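Local coordinates for acetylserotonin O-methyltransferase (Homo sapiens, PDB 4A6D), which catalyses the last step of melatonin synthesis, transferring a methyl group from S-adenosyl-L-methionine to N-acetylserotonin, and works as a homodimer, at residues 104-108 / 155-159; 215-219 / 231-235; 279-285 / 337-343. One frame throughout, in Å; residues are numbered along the deposited sequence. Where two conformers were deposited one is given.

Contact 1 (104-108 / 155-159). With SO4 (sulfate ion), chain F.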
# COMPACT_ATOMS: atom_id res chain seq x y z
N SER A 104 -8.25 14.06 6.85
CA SER A 104 -7.68 14.89 5.79
C SER A 104 -6.29 14.46 5.35
O SER A 104 -5.98 14.57 4.17
CB SER A 104 -7.77 16.36 6.14
OG SER A 104 -9.14 16.74 6.16
N MET A 105 -5.47 13.94 6.29
CA MET A 105 -4.13 13.44 5.99
C MET A 105 -4.26 12.13 5.22
O MET A 105 -3.55 11.94 4.22
CB MET A 105 -3.30 13.26 7.28
CG MET A 105 -1.85 12.86 7.01
SD MET A 105 -0.95 14.07 6.02
CE MET A 105 0.27 13.04 5.26
N LEU A 106 -5.18 11.24 5.65
CA LEU A 106 -5.44 9.95 5.02
C LEU A 106 -5.91 10.13 3.58
O LEU A 106 -5.31 9.57 2.67
CB LEU A 106 -6.40 9.12 5.85
CG LEU A 106 -5.87 8.69 7.22
CD1 LEU A 106 -6.89 7.86 7.93
CD2 LEU A 106 -4.59 7.91 7.09
N LYS A 107 -6.88 11.04 3.36
CA LYS A 107 -7.37 11.42 2.04
C LYS A 107 -6.22 12.00 1.21
O LYS A 107 -6.10 11.67 0.04
CB LYS A 107 -8.49 12.46 2.17
CG LYS A 107 -9.81 11.91 2.70
CD LYS A 107 -10.71 13.07 3.07
CE LYS A 107 -12.11 12.64 3.38
NZ LYS A 107 -13.00 13.82 3.55
N TYR A 108 -5.33 12.82 1.82
CA TYR A 108 -4.18 13.40 1.10
C TYR A 108 -3.18 12.32 0.68
O TYR A 108 -2.70 12.37 -0.45
CB TYR A 108 -3.50 14.52 1.90
CG TYR A 108 -2.29 15.11 1.22
CD1 TYR A 108 -2.41 16.15 0.29
CD2 TYR A 108 -1.01 14.62 1.48
CE1 TYR A 108 -1.29 16.70 -0.33
CE2 TYR A 108 0.12 15.16 0.86
CZ TYR A 108 -0.03 16.20 -0.05
OH TYR A 108 1.08 16.71 -0.68
N GLN A 155 -6.61 21.36 1.10
CA GLN A 155 -6.46 19.96 1.49
C GLN A 155 -5.10 19.69 2.15
O GLN A 155 -5.07 19.08 3.22
CB GLN A 155 -6.78 18.98 0.32
CG GLN A 155 -6.33 17.52 0.52
CD GLN A 155 -7.25 16.64 1.36
OE1 GLN A 155 -7.87 15.70 0.86
NE2 GLN A 155 -7.28 16.87 2.68
N PHE A 156 -3.99 20.18 1.55
CA PHE A 156 -2.64 20.02 2.13
C PHE A 156 -2.61 20.60 3.56
O PHE A 156 -2.17 19.93 4.50
CB PHE A 156 -1.57 20.70 1.24
CG PHE A 156 -0.15 20.53 1.73
CD1 PHE A 156 0.57 19.38 1.42
CD2 PHE A 156 0.46 21.50 2.52
CE1 PHE A 156 1.88 19.20 1.89
CE2 PHE A 156 1.78 21.33 2.99
CZ PHE A 156 2.49 20.19 2.67
N MET A 157 -3.12 21.84 3.70
CA MET A 157 -3.19 22.60 4.96
C MET A 157 -4.03 21.93 6.02
O MET A 157 -3.65 21.93 7.19
CB MET A 157 -3.71 24.00 4.68
CG MET A 157 -2.67 24.91 4.08
SD MET A 157 -3.34 26.54 3.68
CE MET A 157 -3.75 27.15 5.35
N GLN A 158 -5.18 21.33 5.61
CA GLN A 158 -6.08 20.63 6.51
C GLN A 158 -5.41 19.34 6.96
O GLN A 158 -5.55 18.94 8.11
CB GLN A 158 -7.40 20.28 5.81
CG GLN A 158 -8.37 21.43 5.50
CD GLN A 158 -9.46 20.94 4.56
OE1 GLN A 158 -9.21 20.34 3.51
NE2 GLN A 158 -10.72 21.17 4.92
N ALA A 159 -4.67 18.69 6.03
CA ALA A 159 -4.00 17.41 6.25
C ALA A 159 -2.90 17.55 7.28
O ALA A 159 -2.89 16.80 8.27
CB ALA A 159 -3.44 16.86 4.94
S SO4 F . -12.20 16.78 1.25
O1 SO4 F . -12.75 15.48 0.82
O2 SO4 F . -11.42 17.36 0.15
O3 SO4 F . -13.30 17.67 1.61
O4 SO4 F . -11.32 16.60 2.42
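Ser104 opens the contact on helix 103-117, where its CB lies 4.0 Å from CB of Gln158 on helix 150-161. Its carbonyl O approaches Gln155 NE2 to 3.0 Å, but the angle is poor for a hydrogen bond; that oxygen is already the acceptor for Tyr108 N, 3.0 Å away within the same helix. At Met105 the backbones come closest, the CA atoms of Met105 and Ala159 being 4.0 Å apart. The small methyl of Ala159 permits this: its CB sits 3.6 Å from Met105 CA and 3.9 Å from Met105 SD. The axes of segments 104-108 and 155-159 approach to 8.3 Å, with 130° between their N-to-C directions. Lys107 places CB 3.5 Å from Gln155 OE1, then extends away so that NZ hydrogen-bonds O1 of a sulfate at 3.2 Å. Tyr108 closes the segment, its CB 3.8 Å from Ala159 CB and its ring face receiving the edge of Phe156 in an offset edge-to-face pair, with centroids 5.5 Å apart and planes at 73°. Phe156 also meets Tyr147, which binds S-adenosyl-L-methionine, while Tyr108 touches the substrate-binding Gln306. Close packing round an alanine and an aromatic pair, rather than polar bonds between these segments, thus joins the two helices, and the aromatic end of the contact borders the active site.

Contact 2 (215-219 / 231-235)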
# COMPACT_ATOMS: atom_id res chain seq x y z
N VAL A 215 -1.22 32.01 4.07
CA VAL A 215 -1.72 32.98 5.05
C VAL A 215 -3.19 33.39 4.74
O VAL A 215 -4.03 33.38 5.65
CB VAL A 215 -0.74 34.18 5.19
CG1 VAL A 215 -1.32 35.31 6.04
CG2 VAL A 215 0.60 33.70 5.76
N TRP A 216 -3.50 33.64 3.44
CA TRP A 216 -4.82 34.04 2.96
C TRP A 216 -5.81 32.92 3.19
O TRP A 216 -6.84 33.15 3.80
CB TRP A 216 -4.75 34.49 1.49
CG TRP A 216 -6.05 34.99 0.90
CD1 TRP A 216 -6.92 34.28 0.12
CD2 TRP A 216 -6.57 36.33 0.96
NE1 TRP A 216 -7.95 35.09 -0.30
CE2 TRP A 216 -7.77 36.35 0.21
CE3 TRP A 216 -6.13 37.52 1.57
CZ2 TRP A 216 -8.55 37.51 0.07
CZ3 TRP A 216 -6.90 38.68 1.42
CH2 TRP A 216 -8.10 38.66 0.69
N THR A 217 -5.44 31.68 2.80
CA THR A 217 -6.24 30.46 2.99
C THR A 217 -6.49 30.20 4.49
O THR A 217 -7.62 29.85 4.86
CB THR A 217 -5.58 29.26 2.29
OG1 THR A 217 -5.39 29.57 0.91
CG2 THR A 217 -6.40 28.00 2.39
N ALA A 218 -5.45 30.36 5.33
CA ALA A 218 -5.52 30.17 6.78
C ALA A 218 -6.56 31.09 7.41
O ALA A 218 -7.39 30.63 8.19
CB ALA A 218 -4.16 30.38 7.42
N LYS A 219 -6.56 32.38 7.03
CA LYS A 219 -7.51 33.37 7.55
C LYS A 219 -8.93 33.16 7.01
O LYS A 219 -9.89 33.39 7.74
CB LYS A 219 -7.00 34.80 7.29
CG LYS A 219 -5.70 35.08 8.04
CD LYS A 219 -5.11 36.44 7.72
CE LYS A 219 -5.34 37.45 8.82
NZ LYS A 219 -4.56 37.13 10.05
N ASP A 231 -0.69 35.99 15.63
CA ASP A 231 -0.57 36.98 14.56
C ASP A 231 -0.12 36.23 13.30
O ASP A 231 0.35 35.10 13.39
CB ASP A 231 0.46 38.06 14.99
CG ASP A 231 0.85 39.10 13.96
OD1 ASP A 231 0.00 39.44 13.10
OD2 ASP A 231 1.99 39.63 14.05
N PHE A 232 -0.27 36.85 12.12
CA PHE A 232 0.15 36.28 10.84
C PHE A 232 1.01 37.26 10.08
O PHE A 232 0.68 38.45 10.02
CB PHE A 232 -1.07 35.92 9.99
CG PHE A 232 -1.65 34.57 10.30
CD1 PHE A 232 -1.18 33.43 9.66
CD2 PHE A 232 -2.65 34.43 11.25
CE1 PHE A 232 -1.70 32.18 9.97
CE2 PHE A 232 -3.16 33.17 11.57
CZ PHE A 232 -2.69 32.05 10.93
N GLN A 233 2.14 36.79 9.54
CA GLN A 233 3.00 37.55 8.64
C GLN A 233 3.15 36.66 7.41
O GLN A 233 3.38 35.45 7.52
CB GLN A 233 4.39 37.93 9.22
CG GLN A 233 5.08 39.07 8.40
CD GLN A 233 6.53 39.49 8.74
OE1 GLN A 233 6.84 40.02 9.85
NE2 GLN A 233 7.41 39.47 7.71
N GLU A 234 2.99 37.25 6.25
CA GLU A 234 3.17 36.57 4.98
C GLU A 234 4.52 36.96 4.39
O GLU A 234 5.00 38.09 4.58
CB GLU A 234 2.01 36.86 4.00
CG GLU A 234 1.70 38.33 3.81
CD GLU A 234 0.64 38.60 2.77
OE1 GLU A 234 -0.36 37.84 2.71
OE2 GLU A 234 0.79 39.59 2.02
N GLY A 235 5.13 36.02 3.68
CA GLY A 235 6.40 36.23 3.02
C GLY A 235 7.16 34.97 2.65
O GLY A 235 6.63 33.86 2.71
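Phe232 and Val215 carry most of the surface buried between helix 212-221 and strand 230-234. The CA-to-CB bond of Phe232 points toward the helix, and its ring lies against one turn of it: Ala218 CB is 4.0 Å from Phe232 CE1, while Lys219 sets CG over one face of the ring, and its chain then runs out past the rim, bringing NZ to 3.5 Å from Phe232 CD2. The lysine, on the solvent-exposed side, thereby partly covers one face of a ring that is itself only partly exposed. Phe224, in the connection between helix and strand, adds an edge-to-face partner, and Val208 of the adjacent strand 205-210 also packs on Phe232.

Val215, one helical turn before Lys219, fills the space further along the strand. Its CG1 is 4.0 Å from Phe232 CB, and its CG2 is 3.7 Å from Gln233 O and 3.9 Å from Glu234 CB. The valine thus spans Phe232 and Glu234, two residues whose CA-to-CB bonds both point toward the helix, whereas that of the intervening Gln233 points away. Contact between the segments is through van der Waals packing; the axes of segments 215-219 and 231-234 come within 9.6 Å, at 152° between their N-to-C directions.

Beyond Glu234 the strand gives way to Gly235, which touches the bound S-adenosylmethionine. Strand 205-210, helix 212-221 and strand 230-234 form a beta-alpha-beta crossover between neighbouring parallel strands, a unit typical of the Rossmann-like fold of class I methyltransferases, with the cofactor at the C-terminal ends of the strands.

Contact 3 (279-285 / 337-343)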
# COMPACT_ATOMS: atom_id res chain seq x y z
N ILE A 279 16.02 28.25 18.60
CA ILE A 279 15.49 27.62 17.40
C ILE A 279 14.95 26.25 17.82
O ILE A 279 15.69 25.46 18.41
CB ILE A 279 16.46 27.59 16.20
CG1 ILE A 279 15.75 26.99 14.96
CG2 ILE A 279 17.80 26.88 16.56
CD1 ILE A 279 16.37 27.21 13.75
N LEU A 280 13.64 26.03 17.61
CA LEU A 280 12.97 24.80 17.96
C LEU A 280 12.67 24.07 16.67
O LEU A 280 11.84 24.54 15.90
CB LEU A 280 11.69 25.02 18.79
CG LEU A 280 10.95 23.72 19.22
CD1 LEU A 280 11.77 22.90 20.20
CD2 LEU A 280 9.61 24.03 19.82
N VAL A 281 13.38 22.97 16.43
CA VAL A 281 13.27 22.14 15.24
C VAL A 281 12.42 20.93 15.62
O VAL A 281 12.73 20.25 16.60
CB VAL A 281 14.65 21.75 14.64
CG1 VAL A 281 14.50 20.70 13.52
CG2 VAL A 281 15.40 23.00 14.15
N ILE A 282 11.30 20.74 14.90
CA ILE A 282 10.38 19.63 15.18
C ILE A 282 10.34 18.74 13.97
O ILE A 282 9.81 19.12 12.94
CB ILE A 282 8.97 20.09 15.64
CG1 ILE A 282 9.07 20.86 16.96
CG2 ILE A 282 8.01 18.85 15.76
CD1 ILE A 282 7.92 21.69 17.27
N GLU A 283 10.96 17.56 14.10
CA GLU A 283 11.08 16.57 13.04
C GLU A 283 11.09 15.15 13.65
O GLU A 283 11.29 14.99 14.85
CB GLU A 283 12.38 16.80 12.21
CG GLU A 283 12.51 18.12 11.45
CD GLU A 283 11.71 18.29 10.18
OE1 GLU A 283 10.68 17.59 10.03
OE2 GLU A 283 12.06 19.17 9.36
N SER A 284 10.86 14.14 12.79
CA SER A 284 10.92 12.73 13.17
C SER A 284 12.38 12.33 13.04
O SER A 284 12.94 12.28 11.94
CB SER A 284 10.05 11.87 12.25
OG SER A 284 9.78 10.64 12.91
N LEU A 285 13.00 12.08 14.16
CA LEU A 285 14.43 11.78 14.21
C LEU A 285 14.76 10.37 13.78
O LEU A 285 14.13 9.41 14.21
CB LEU A 285 15.01 12.07 15.62
CG LEU A 285 15.02 13.54 16.06
CD1 LEU A 285 15.47 13.67 17.52
CD2 LEU A 285 15.92 14.38 15.17
N ILE A 337 5.75 10.23 16.75
CA ILE A 337 6.35 10.36 15.43
C ILE A 337 7.34 11.56 15.45
O ILE A 337 8.51 11.40 15.09
CB ILE A 337 5.29 10.43 14.30
CG1 ILE A 337 4.49 9.11 14.22
CG2 ILE A 337 5.95 10.76 12.96
CD1 ILE A 337 3.13 9.25 13.51
N TYR A 338 6.88 12.71 15.97
CA TYR A 338 7.69 13.92 16.00
C TYR A 338 8.43 14.18 17.29
O TYR A 338 7.88 14.05 18.39
CB TYR A 338 6.94 15.14 15.45
CG TYR A 338 6.55 14.90 14.01
CD1 TYR A 338 7.48 15.04 12.99
CD2 TYR A 338 5.30 14.36 13.69
CE1 TYR A 338 7.16 14.71 11.67
CE2 TYR A 338 4.95 14.10 12.37
CZ TYR A 338 5.89 14.25 11.36
OH TYR A 338 5.56 13.93 10.07
N ASP A 339 9.72 14.49 17.13
CA ASP A 339 10.62 14.80 18.24
C ASP A 339 10.93 16.29 18.25
O ASP A 339 10.52 17.02 17.34
CB ASP A 339 11.90 13.93 18.14
CG ASP A 339 11.63 12.44 18.05
OD1 ASP A 339 11.13 11.86 19.06
OD2 ASP A 339 11.92 11.84 16.99
N ALA A 340 11.65 16.74 19.26
CA ALA A 340 12.00 18.17 19.37
C ALA A 340 13.49 18.36 19.55
O ALA A 340 14.12 17.63 20.31
CB ALA A 340 11.27 18.79 20.55
N ILE A 341 14.04 19.35 18.85
CA ILE A 341 15.43 19.81 18.96
C ILE A 341 15.38 21.29 19.31
O ILE A 341 14.68 22.06 18.65
CB ILE A 341 16.22 19.66 17.63
CG1 ILE A 341 16.51 18.20 17.32
CG2 ILE A 341 17.53 20.51 17.65
CD1 ILE A 341 16.78 17.99 15.94
N LEU A 342 16.19 21.69 20.32
CA LEU A 342 16.36 23.08 20.70
C LEU A 342 17.85 23.44 20.76
O LEU A 342 18.63 22.74 21.41
CB LEU A 342 15.69 23.37 22.05
CG LEU A 342 15.87 24.77 22.61
CD1 LEU A 342 15.02 25.76 21.85
CD2 LEU A 342 15.48 24.81 24.09
N ALA A 343 18.22 24.52 20.07
CA ALA A 343 19.57 25.11 20.10
C ALA A 343 19.45 26.62 20.37
O ALA A 343 18.39 27.22 20.16
CB ALA A 343 20.31 24.85 18.79
O HOH W 1 11.91 9.36 16.01
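Ile341 buries the most surface here, its CB 4.0 Å from Val281 CB and its CD1 3.8 Å from Leu285 CD2. Ile279 CG2 and Ala343 CB, 3.9 Å apart, extend this sheet face, which Tyr317 and Leu321 of helix 314-324 help to cover at Ile341. On the face bearing Leu280 and Ile282, Ile282 CG2 reaches Tyr338 CB at 3.9 Å; helix 164-173 packs against Ile282. Paired backbone hydrogen bonds join the strands: Val281 N to Ile341 O at 2.7 Å and Ile341 N to Val281 O at 2.8 Å, with a second pair between Ile279 and Ala343. Strand 339-344 is the one reversed strand of the seven-stranded sheet, whose order 3-2-1-4-5-7-6 is that of class I methyltransferases. Toward the polar end, Asp339 N donates to Glu283 O at 2.8 Å, while the return bond from Glu283 N to Asp339 O, 3.3 Å, is weak. The Glu283 carboxylate accepts a hydrogen bond from the backbone N of His255, the inferred proton donor/acceptor. Ser284 OG donates to Ile337 O at 2.6 Å, and Asp339 OD2 accepts from Leu285 N at 3.0 Å and from a water, 2.7 Å away, that also donates to Leu285 O.

The three contacts follow one another in series along the chain. Contacts 1 and 2 have centres about 19 Å apart yet touch directly: Met157, on helix 150-161, packs its CE 3.6 Å from Ala218 N of helix 212-221. Contacts 2 and 3 share the seven-stranded sheet of the methyltransferase domain but not a neighbourhood, since strand 230-234 is its outermost strand on one side and strands 278-283 and 339-344 lie in the other half; their centres are about 23 Å apart. Contact 1, about 22 Å from contact 3 between centres, is purely helical. Contact 1 borders the cofactor and substrate sites, contact 2 ends at the cofactor at Gly235, and contact 3 reaches the inferred catalytic His255 through Glu283.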